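Local coordinates for L-arabinose ABC transporter, periplasmic L-arabinose-binding protein (Burkholderia thailandensis, PDB 4KZK) that binds beta-D-galactose and probably L-arabinose in the periplasm, probably delivering them to an ABC transporter for uptake, at residues 218-221 with 222-226; 270-273 with 274-277; 245-248 with 249-253; 188-191 with 192-196. All coordinates share one frame; numbering follows the deposited sequence.

Contact 1: 218-221 with 222-226; sequences NAAN and IAFTK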
loop_
_atom_site.group_PDB
_atom_site.type_symbol
_atom_site.label_atom_id
_atom_site.label_comp_id
_atom_site.label_asym_id
_atom_site.label_seq_id
_atom_site.Cartn_x
_atom_site.Cartn_y
_atom_site.Cartn_z
ATOM N N ASN A 218 12.467 8.844 9.349
ATOM C CA ASN A 218 13.335 8.558 10.496
ATOM C C ASN A 218 14.193 7.323 10.314
ATOM O O ASN A 218 15.371 7.321 10.645
ATOM C CB ASN A 218 12.519 8.449 11.789
ATOM C CG ASN A 218 11.883 9.762 12.184
ATOM O OD1 ASN A 218 12.361 10.836 11.820
ATOM N ND2 ASN A 218 10.809 9.684 12.915
ATOM N N ALA A 219 13.612 6.248 9.809
ATOM C CA ALA A 219 14.393 5.040 9.595
ATOM C C ALA A 219 15.477 5.230 8.541
ATOM O O ALA A 219 16.574 4.718 8.676
ATOM C CB ALA A 219 13.481 3.894 9.224
ATOM N N ALA A 220 15.171 5.968 7.479
ATOM C CA ALA A 220 16.161 6.181 6.411
ATOM C C ALA A 220 17.353 6.973 6.929
ATOM O O ALA A 220 18.494 6.628 6.632
ATOM C CB ALA A 220 15.532 6.862 5.203
ATOM N N ASN A 221 17.088 8.012 7.718
ATOM C CA ASN A 221 18.153 8.844 8.253
ATOM C C ASN A 221 19.100 8.035 9.131
ATOM O O ASN A 221 20.315 8.233 9.069
ATOM C CB ASN A 221 17.587 10.042 9.006
ATOM C CG ASN A 221 17.356 11.228 8.094
ATOM O OD1 ASN A 221 18.142 11.464 7.171
ATOM N ND2 ASN A 221 16.289 11.978 8.339
ATOM N N ILE A 222 18.547 7.113 9.914
ATOM C CA ILE A 222 19.380 6.230 10.727
ATOM C C ILE A 222 20.298 5.389 9.837
ATOM O O ILE A 222 21.489 5.235 10.118
ATOM C CB ILE A 222 18.536 5.323 11.655
ATOM C CG1 ILE A 222 17.904 6.172 12.761
ATOM C CG2 ILE A 222 19.390 4.199 12.253
ATOM C CD1 ILE A 222 16.899 5.449 13.634
ATOM N N ALA A 223 19.748 4.867 8.749
ATOM C CA ALA A 223 20.512 4.026 7.836
ATOM C C ALA A 223 21.586 4.810 7.085
ATOM O O ALA A 223 22.714 4.330 6.920
ATOM C CB ALA A 223 19.572 3.359 6.841
ATOM N N PHE A 224 21.232 5.994 6.582
ATOM C CA PHE A 224 22.214 6.803 5.845
ATOM C C PHE A 224 23.391 7.164 6.730
ATOM O O PHE A 224 24.543 7.135 6.288
ATOM C CB PHE A 224 21.588 8.079 5.293
ATOM C CG PHE A 224 20.598 7.854 4.186
ATOM C CD1 PHE A 224 20.892 6.994 3.132
ATOM C CD2 PHE A 224 19.371 8.529 4.172
ATOM C CE1 PHE A 224 19.988 6.784 2.108
ATOM C CE2 PHE A 224 18.461 8.319 3.135
ATOM C CZ PHE A 224 18.779 7.446 2.101
ATOM N N THR A 225 23.122 7.502 7.980
ATOM C CA THR A 225 24.209 7.810 8.911
ATOM C C THR A 225 25.201 6.658 9.079
ATOM O O THR A 225 26.407 6.896 9.150
ATOM C CB THR A 225 23.660 8.211 10.289
ATOM O OG1 THR A 225 22.814 9.346 10.126
ATOM C CG2 THR A 225 24.783 8.575 11.262
ATOM N N LYS A 226 24.709 5.423 9.156
ATOM C CA LYS A 226 25.601 4.262 9.299
ATOM C C LYS A 226 26.325 3.852 8.031
ATOM O O LYS A 226 27.345 3.179 8.111
ATOM C CB LYS A 226 24.833 3.041 9.797
ATOM C CG LYS A 226 24.204 3.260 11.147
ATOM C CD LYS A 226 23.759 1.962 11.805
ATOM C CE LYS A 226 22.923 2.280 13.034
ATOM N NZ LYS A 226 22.227 1.091 13.603
#
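Ala220 and Phe224 form the tight side of this helix turn. Ala220 CB lies 3.9 Å from Phe224 CE2. The Phe224 ring also rests near the Ala220 carbonyl, with CD2 3.2 Å from Ala220 O. Its CG is placed beside the backbone N and anti to the carbonyl carbon (chi1 -69°), which turns the ring back toward the preceding turn. The same carbonyl accepts the backbone bond from Phe224 N at 2.8 Å, so one oxygen meets both the amide and the ring. Ala223 CB adds to the buried side, 3.4 Å from Ala220 O.

The segments 218-221 and 222-226 make up the last turns of helix 213-226, which flanks the central sheet of a Rossmann-like lobe of a periplasmic binding protein. The buried side faces strands 170-175 and 203-207 and helix 240-252. There Trp233 meets the Phe224 ring edge-to-face.

The outer side is looser and more polar. Ile222 is exposed; its CG1 lies 3.5 Å from Asn218 O. Thr225 folds its hydroxyl back onto the helix, and OG1 donates to Asn221 O at 2.9 Å. Thr225 N donates to the same oxygen at 3.1 Å. The two donors arrive from opposite faces of the carbonyl plane, so Asn221 O is held twice by one residue.

Contact 2: 270-273 with 274-277; sequences VALN and EFAK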
loop_
_atom_site.group_PDB
_atom_site.type_symbol
_atom_site.label_atom_id
_atom_site.label_comp_id
_atom_site.label_asym_id
_atom_site.label_seq_id
_atom_site.Cartn_x
_atom_site.Cartn_y
_atom_site.Cartn_z
ATOM N N VAL A 270 0.668 10.718 -3.909
ATOM C CA VAL A 270 2.033 10.913 -3.436
ATOM C C VAL A 270 3.030 10.746 -4.595
ATOM O O VAL A 270 3.957 11.532 -4.741
ATOM C CB VAL A 270 2.381 9.963 -2.275
ATOM C CG1 VAL A 270 3.844 10.076 -1.896
ATOM C CG2 VAL A 270 1.491 10.217 -1.059
ATOM N N ALA A 271 2.793 9.765 -5.464
ATOM C CA ALA A 271 3.638 9.566 -6.646
ATOM C C ALA A 271 3.466 10.753 -7.572
ATOM O O ALA A 271 4.433 11.330 -8.088
ATOM C CB ALA A 271 3.240 8.286 -7.363
ATOM N N LEU A 272 2.218 11.134 -7.791
ATOM C CA LEU A 272 1.923 12.200 -8.741
ATOM C C LEU A 272 2.512 13.532 -8.285
ATOM O O LEU A 272 2.929 14.348 -9.108
ATOM C CB LEU A 272 0.422 12.345 -8.954
ATOM C CG LEU A 272 -0.345 11.097 -9.402
ATOM C CD1 LEU A 272 -1.733 11.527 -9.848
ATOM C CD2 LEU A 272 0.401 10.338 -10.487
ATOM N N ASN A 273 2.552 13.777 -6.980
ATOM C CA ASN A 273 3.171 15.011 -6.473
ATOM C C ASN A 273 4.654 15.034 -6.804
ATOM O O ASN A 273 5.189 16.068 -7.184
ATOM C CB ASN A 273 3.000 15.133 -4.958
ATOM C CG ASN A 273 1.601 15.526 -4.544
ATOM O OD1 ASN A 273 0.811 16.005 -5.359
ATOM N ND2 ASN A 273 1.289 15.353 -3.272
ATOM N N GLU A 274 5.336 13.897 -6.666
ATOM C CA GLU A 274 6.755 13.844 -7.062
ATOM C C GLU A 274 6.933 14.029 -8.550
ATOM O O GLU A 274 7.854 14.726 -8.965
ATOM C CB GLU A 274 7.412 12.532 -6.671
ATOM C CG GLU A 274 7.419 12.295 -5.164
ATOM C CD GLU A 274 8.221 13.329 -4.402
ATOM O OE1 GLU A 274 9.361 13.619 -4.773
ATOM O OE2 GLU A 274 7.700 13.885 -3.418
ATOM N N PHE A 275 6.061 13.437 -9.362
ATOM C CA PHE A 275 6.187 13.526 -10.820
ATOM C C PHE A 275 5.922 14.948 -11.364
ATOM O O PHE A 275 6.459 15.323 -12.417
ATOM C CB PHE A 275 5.200 12.573 -11.507
ATOM C CG PHE A 275 5.433 11.102 -11.249
ATOM C CD1 PHE A 275 6.666 10.599 -10.847
ATOM C CD2 PHE A 275 4.393 10.198 -11.430
ATOM C CE1 PHE A 275 6.852 9.235 -10.637
ATOM C CE2 PHE A 275 4.580 8.846 -11.228
ATOM C CZ PHE A 275 5.812 8.351 -10.827
ATOM N N ALA A 276 5.129 15.726 -10.638
ATOM C CA ALA A 276 4.769 17.066 -11.078
ATOM C C ALA A 276 5.824 18.108 -10.702
ATOM O O ALA A 276 5.756 19.238 -11.176
ATOM C CB ALA A 276 3.429 17.447 -10.507
ATOM N N LYS A 277 6.804 17.757 -9.869
ATOM C CA LYS A 277 7.765 18.780 -9.428
ATOM C C LYS A 277 8.599 19.300 -10.592
ATOM O O LYS A 277 8.979 18.524 -11.464
ATOM C CB LYS A 277 8.634 18.268 -8.315
ATOM C CG LYS A 277 7.821 18.173 -7.051
ATOM C CD LYS A 277 8.601 17.667 -5.882
ATOM C CE LYS A 277 7.690 17.624 -4.669
ATOM N NZ LYS A 277 8.288 16.781 -3.631
HETATM O O HOH W 1 5.124 13.355 -2.679
#
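Phe275 packs back on Ala271 and Leu272, one turn earlier in the helix. One face of its ring lies over the Ala271 carbonyl. Ala271 O sits 3.3 Å above the ring plane, offset toward the rim. The ring also meets Ala271 CB, 4.1 Å from Phe275 CE2. Leu272 crosses it at a slant, and Leu272 CD2 is 4.1 Å from Phe275 CD2. Phe275 N donates to Ala271 O at 3.0 Å, which keeps that oxygen close to the ring face.

A polar group forms on another side of the turn. The Glu274 chain is bent at chi2 (-63°), which brings its carboxylate alongside the helix. Water 1 donates to Glu274 OE2 at 2.7 Å and to Val270 O at 3.0 Å, tying the acid to the preceding turn. Lys277 reaches the same oxygen with an extended chain. Its NZ forms a salt bridge with Glu274 OE2 at 3.0 Å, coming from above the carboxylate plane.

Further out, Thr281 holds Glu274 OE1, and Arg248 of helix 240-252 makes a second salt bridge to OE2. Leu272 and Phe275 touch Glu328 of helix 328-334, while Ala271 packs on Phe283 and Ser286 of strand 283-288. Helix 269-276 is the helix of the beta-alpha-beta unit from strand 260-264 to strand 283-288. The side chain of Val270 lies about 8 Å from the bound galactose. With Lys277 and Arg248 both close to OE2, the carboxylate of Glu274 is probably kept ionised although the residue is buried.

Contact 3: 245-248 with 249-253; sequences GAVR and AGEGR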
loop_
_atom_site.group_PDB
_atom_site.type_symbol
_atom_site.label_atom_id
_atom_site.label_comp_id
_atom_site.label_asym_id
_atom_site.label_seq_id
_atom_site.Cartn_x
_atom_site.Cartn_y
_atom_site.Cartn_z
ATOM N N GLY A 245 9.450 9.091 2.061
ATOM C CA GLY A 245 10.190 9.404 3.281
ATOM C C GLY A 245 11.689 9.217 3.139
ATOM O O GLY A 245 12.484 10.059 3.598
ATOM N N ALA A 246 12.097 8.131 2.482
ATOM C CA ALA A 246 13.511 7.874 2.224
ATOM C C ALA A 246 14.101 8.890 1.238
ATOM O O ALA A 246 15.267 9.306 1.353
ATOM C CB ALA A 246 13.725 6.444 1.726
ATOM N N VAL A 247 13.313 9.286 0.246
ATOM C CA VAL A 247 13.770 10.261 -0.734
ATOM C C VAL A 247 14.024 11.609 -0.023
ATOM O O VAL A 247 15.064 12.250 -0.223
ATOM C CB VAL A 247 12.786 10.397 -1.919
ATOM C CG1 VAL A 247 13.151 11.560 -2.854
ATOM C CG2 VAL A 247 12.724 9.086 -2.714
ATOM N N ARG A 248 13.090 12.032 0.829
ATOM C CA ARG A 248 13.282 13.258 1.595
ATOM C C ARG A 248 14.492 13.168 2.520
ATOM O O ARG A 248 15.249 14.131 2.649
ATOM C CB ARG A 248 12.050 13.593 2.442
ATOM C CG ARG A 248 10.833 14.024 1.642
ATOM C CD ARG A 248 11.022 15.364 0.938
ATOM N NE ARG A 248 11.412 15.195 -0.456
ATOM C CZ ARG A 248 10.574 14.814 -1.422
ATOM N NH1 ARG A 248 11.015 14.635 -2.652
ATOM N NH2 ARG A 248 9.295 14.575 -1.172
ATOM N N ALA A 249 14.660 12.033 3.187
ATOM C CA ALA A 249 15.810 11.870 4.073
ATOM C C ALA A 249 17.110 11.986 3.278
ATOM O O ALA A 249 18.025 12.731 3.669
ATOM C CB ALA A 249 15.723 10.551 4.809
ATOM N N GLY A 250 17.170 11.328 2.118
ATOM C CA GLY A 250 18.358 11.396 1.274
ATOM C C GLY A 250 18.672 12.820 0.880
ATOM O O GLY A 250 19.818 13.251 0.914
ATOM N N GLU A 251 17.653 13.566 0.479
ATOM C CA GLU A 251 17.860 14.944 0.069
ATOM C C GLU A 251 18.529 15.767 1.172
ATOM O O GLU A 251 19.445 16.580 0.906
ATOM C CB GLU A 251 16.540 15.582 -0.357
ATOM C CG GLU A 251 15.990 15.019 -1.665
ATOM C CD GLU A 251 14.542 15.396 -1.897
ATOM O OE1 GLU A 251 13.956 16.080 -1.031
ATOM O OE2 GLU A 251 13.995 15.017 -2.943
ATOM N N GLY A 252 18.092 15.544 2.410
ATOM C CA GLY A 252 18.662 16.220 3.574
ATOM C C GLY A 252 20.127 15.892 3.825
ATOM O O GLY A 252 20.816 16.639 4.510
ATOM N N ARG A 253 20.591 14.769 3.275
ATOM C CA ARG A 253 21.986 14.326 3.403
ATOM C C ARG A 253 22.828 14.420 2.128
ATOM O O ARG A 253 23.855 13.737 2.015
ATOM C CB ARG A 253 21.999 12.864 3.797
ATOM C CG ARG A 253 21.103 12.503 4.945
ATOM C CD ARG A 253 21.568 11.168 5.443
ATOM N NE ARG A 253 22.720 11.297 6.330
ATOM C CZ ARG A 253 22.637 11.315 7.658
ATOM N NH1 ARG A 253 23.739 11.433 8.384
ATOM N NH2 ARG A 253 21.453 11.197 8.262
#
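Arg248 and Glu251 form an intrahelical salt bridge between residues three apart on helix 240-252. The helix links strands 233-236 and 260-264 in a beta-alpha-beta unit of the periplasmic binding protein fold. The segments 245-248 and 249-253 cover its last turns, where the chain leaves the helix.

Arg248 is bent at chi2 and chi3 (-67° and 97°). The bends lay its guanidinium beside the Glu251 carboxylate, and the two side chains run side by side in the same direction. Arg248 grips side-on, with one nitrogen to each oxygen. Arg248 NE donates to Glu251 OE1 at 2.8 Å, meeting it from above the carboxylate plane. Both carboxylate oxygens lie near the guanidinium plane, but the two planes are turned 34° apart.

The glutamate also leans on its own helix. Glu251 CG is 3.3 Å from Val247 O, the carbonyl that accepts from Glu251 N at 3.0 Å. Val247 CG1 touches the carboxylate, 3.6 Å from Glu251 OE2. Elsewhere on the turn, Ala246 and Ala249 face Ala220 of helix 213-226, and Ala246 also touches strand 170-175. Gly250 N donates to Ala246 O at 2.9 Å. Arg248 NH1 completes the grip, meeting Glu251 OE2 at 3.0 Å on its syn side, somewhat out of the carboxylate plane.

Contact 4: 188-191 with 192-196; sequences GAVD and ALKAA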
loop_
_atom_site.group_PDB
_atom_site.type_symbol
_atom_site.label_atom_id
_atom_site.label_comp_id
_atom_site.label_asym_id
_atom_site.label_seq_id
_atom_site.Cartn_x
_atom_site.Cartn_y
_atom_site.Cartn_z
ATOM N N GLY A 188 10.113 -9.055 -2.378
ATOM C CA GLY A 188 10.122 -9.135 -3.836
ATOM C C GLY A 188 11.094 -8.163 -4.454
ATOM O O GLY A 188 11.844 -8.504 -5.383
ATOM N N ALA A 189 11.105 -6.931 -3.943
ATOM C CA ALA A 189 12.013 -5.923 -4.473
ATOM C C ALA A 189 13.472 -6.332 -4.262
ATOM O O ALA A 189 14.305 -6.251 -5.178
ATOM C CB ALA A 189 11.729 -4.562 -3.835
ATOM N N VAL A 190 13.797 -6.780 -3.059
ATOM C CA VAL A 190 15.163 -7.227 -2.798
ATOM C C VAL A 190 15.553 -8.400 -3.712
ATOM O O VAL A 190 16.655 -8.433 -4.256
ATOM C CB VAL A 190 15.377 -7.617 -1.311
ATOM C CG1 VAL A 190 16.729 -8.314 -1.113
ATOM C CG2 VAL A 190 15.299 -6.395 -0.413
ATOM N N ASP A 191 14.649 -9.363 -3.863
ATOM C CA ASP A 191 14.941 -10.559 -4.656
ATOM C C ASP A 191 15.183 -10.168 -6.103
ATOM O O ASP A 191 16.114 -10.656 -6.743
ATOM C CB ASP A 191 13.790 -11.581 -4.561
ATOM C CG ASP A 191 13.729 -12.305 -3.219
ATOM O OD1 ASP A 191 14.620 -12.099 -2.363
ATOM O OD2 ASP A 191 12.787 -13.109 -3.015
ATOM N N ALA A 192 14.349 -9.280 -6.639
ATOM C CA ALA A 192 14.559 -8.810 -8.012
ATOM C C ALA A 192 15.899 -8.069 -8.157
ATOM O O ALA A 192 16.590 -8.203 -9.164
ATOM C CB ALA A 192 13.391 -7.929 -8.472
ATOM N N LEU A 193 16.276 -7.293 -7.148
ATOM C CA LEU A 193 17.534 -6.553 -7.213
ATOM C C LEU A 193 18.752 -7.501 -7.139
ATOM O O LEU A 193 19.721 -7.341 -7.890
ATOM C CB LEU A 193 17.597 -5.474 -6.125
ATOM C CG LEU A 193 16.704 -4.263 -6.400
ATOM C CD1 LEU A 193 16.490 -3.473 -5.135
ATOM C CD2 LEU A 193 17.280 -3.365 -7.480
ATOM N N LYS A 194 18.699 -8.486 -6.252
ATOM C CA LYS A 194 19.785 -9.464 -6.187
ATOM C C LYS A 194 19.918 -10.232 -7.501
ATOM O O LYS A 194 21.030 -10.501 -7.941
ATOM C CB LYS A 194 19.589 -10.407 -5.022
ATOM C CG LYS A 194 19.805 -9.725 -3.679
ATOM C CD LYS A 194 19.940 -10.739 -2.546
ATOM C CE LYS A 194 18.730 -11.651 -2.424
ATOM N NZ LYS A 194 18.782 -12.469 -1.194
ATOM N N ALA A 195 18.788 -10.534 -8.136
ATOM C CA ALA A 195 18.768 -11.235 -9.444
ATOM C C ALA A 195 19.383 -10.398 -10.559
ATOM O O ALA A 195 19.779 -10.932 -11.602
ATOM C CB ALA A 195 17.335 -11.618 -9.808
ATOM N N ALA A 196 19.466 -9.088 -10.327
ATOM C CA ALA A 196 20.004 -8.133 -11.282
ATOM C C ALA A 196 21.424 -7.724 -10.937
ATOM O O ALA A 196 21.981 -6.816 -11.553
ATOM C CB ALA A 196 19.107 -6.898 -11.314
HETATM O O HOH W 2 16.406 -14.023 -1.452
#
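Gly188 starts the contact through its backbone: its O accepts from Ala192 N at 2.9 Å. The methyl of Ala192 lies against the same carbonyl, with CB 3.5 Å from Gly188 O. Ala189 comes next. Its O takes the bond from Leu193 N at 3.0 Å and is also touched by the Leu193 side chain, whose CG approaches to 3.3 Å of Ala189 O.

Val190 meets Lys194. Val190 CG1 is 4.1 Å from Lys194 CE. Lys194 is bent at chi3 (-58°), which turns its end toward Asp191. The side chains of Asp191 and Lys194 lie side by side, but Asp191 OD1 and Lys194 NZ stay 4.3 Å apart, too far for a salt bridge. Water 2 joins them: it donates to Asp191 OD1 at 2.8 Å and accepts from Lys194 NZ at 2.9 Å. The other carboxylate oxygen, OD2, is hydrogen-bonded to Tyr145 OH.

Helix 180-195 connects strands 170-175 and 203-207 in a beta-alpha-beta unit of the periplasmic binding protein fold. Ala189, Val190 and Leu193 press on Phe236 of strand 233-236, while Asp191 and Ala192 face Arg149 of helix 144-161.

All four contacts are local turns within single helices of one lobe, so none closes a long loop and none nests in or crosses another. From the N terminus they run in series: contact 4 on helix 180-195, contact 1 on helix 213-226, contact 3 on helix 240-252 and contact 2 on helix 269-276. Contact 4 stands apart, its nearest atoms about 12 Å from contact 3. Contacts 1 and 3 pack directly, with Phe224 against Arg253. Contact 3 also reaches contact 2 through the Arg248 to Glu274 salt bridge. Helix 240-252 therefore bridges helices 213-226 and 269-276.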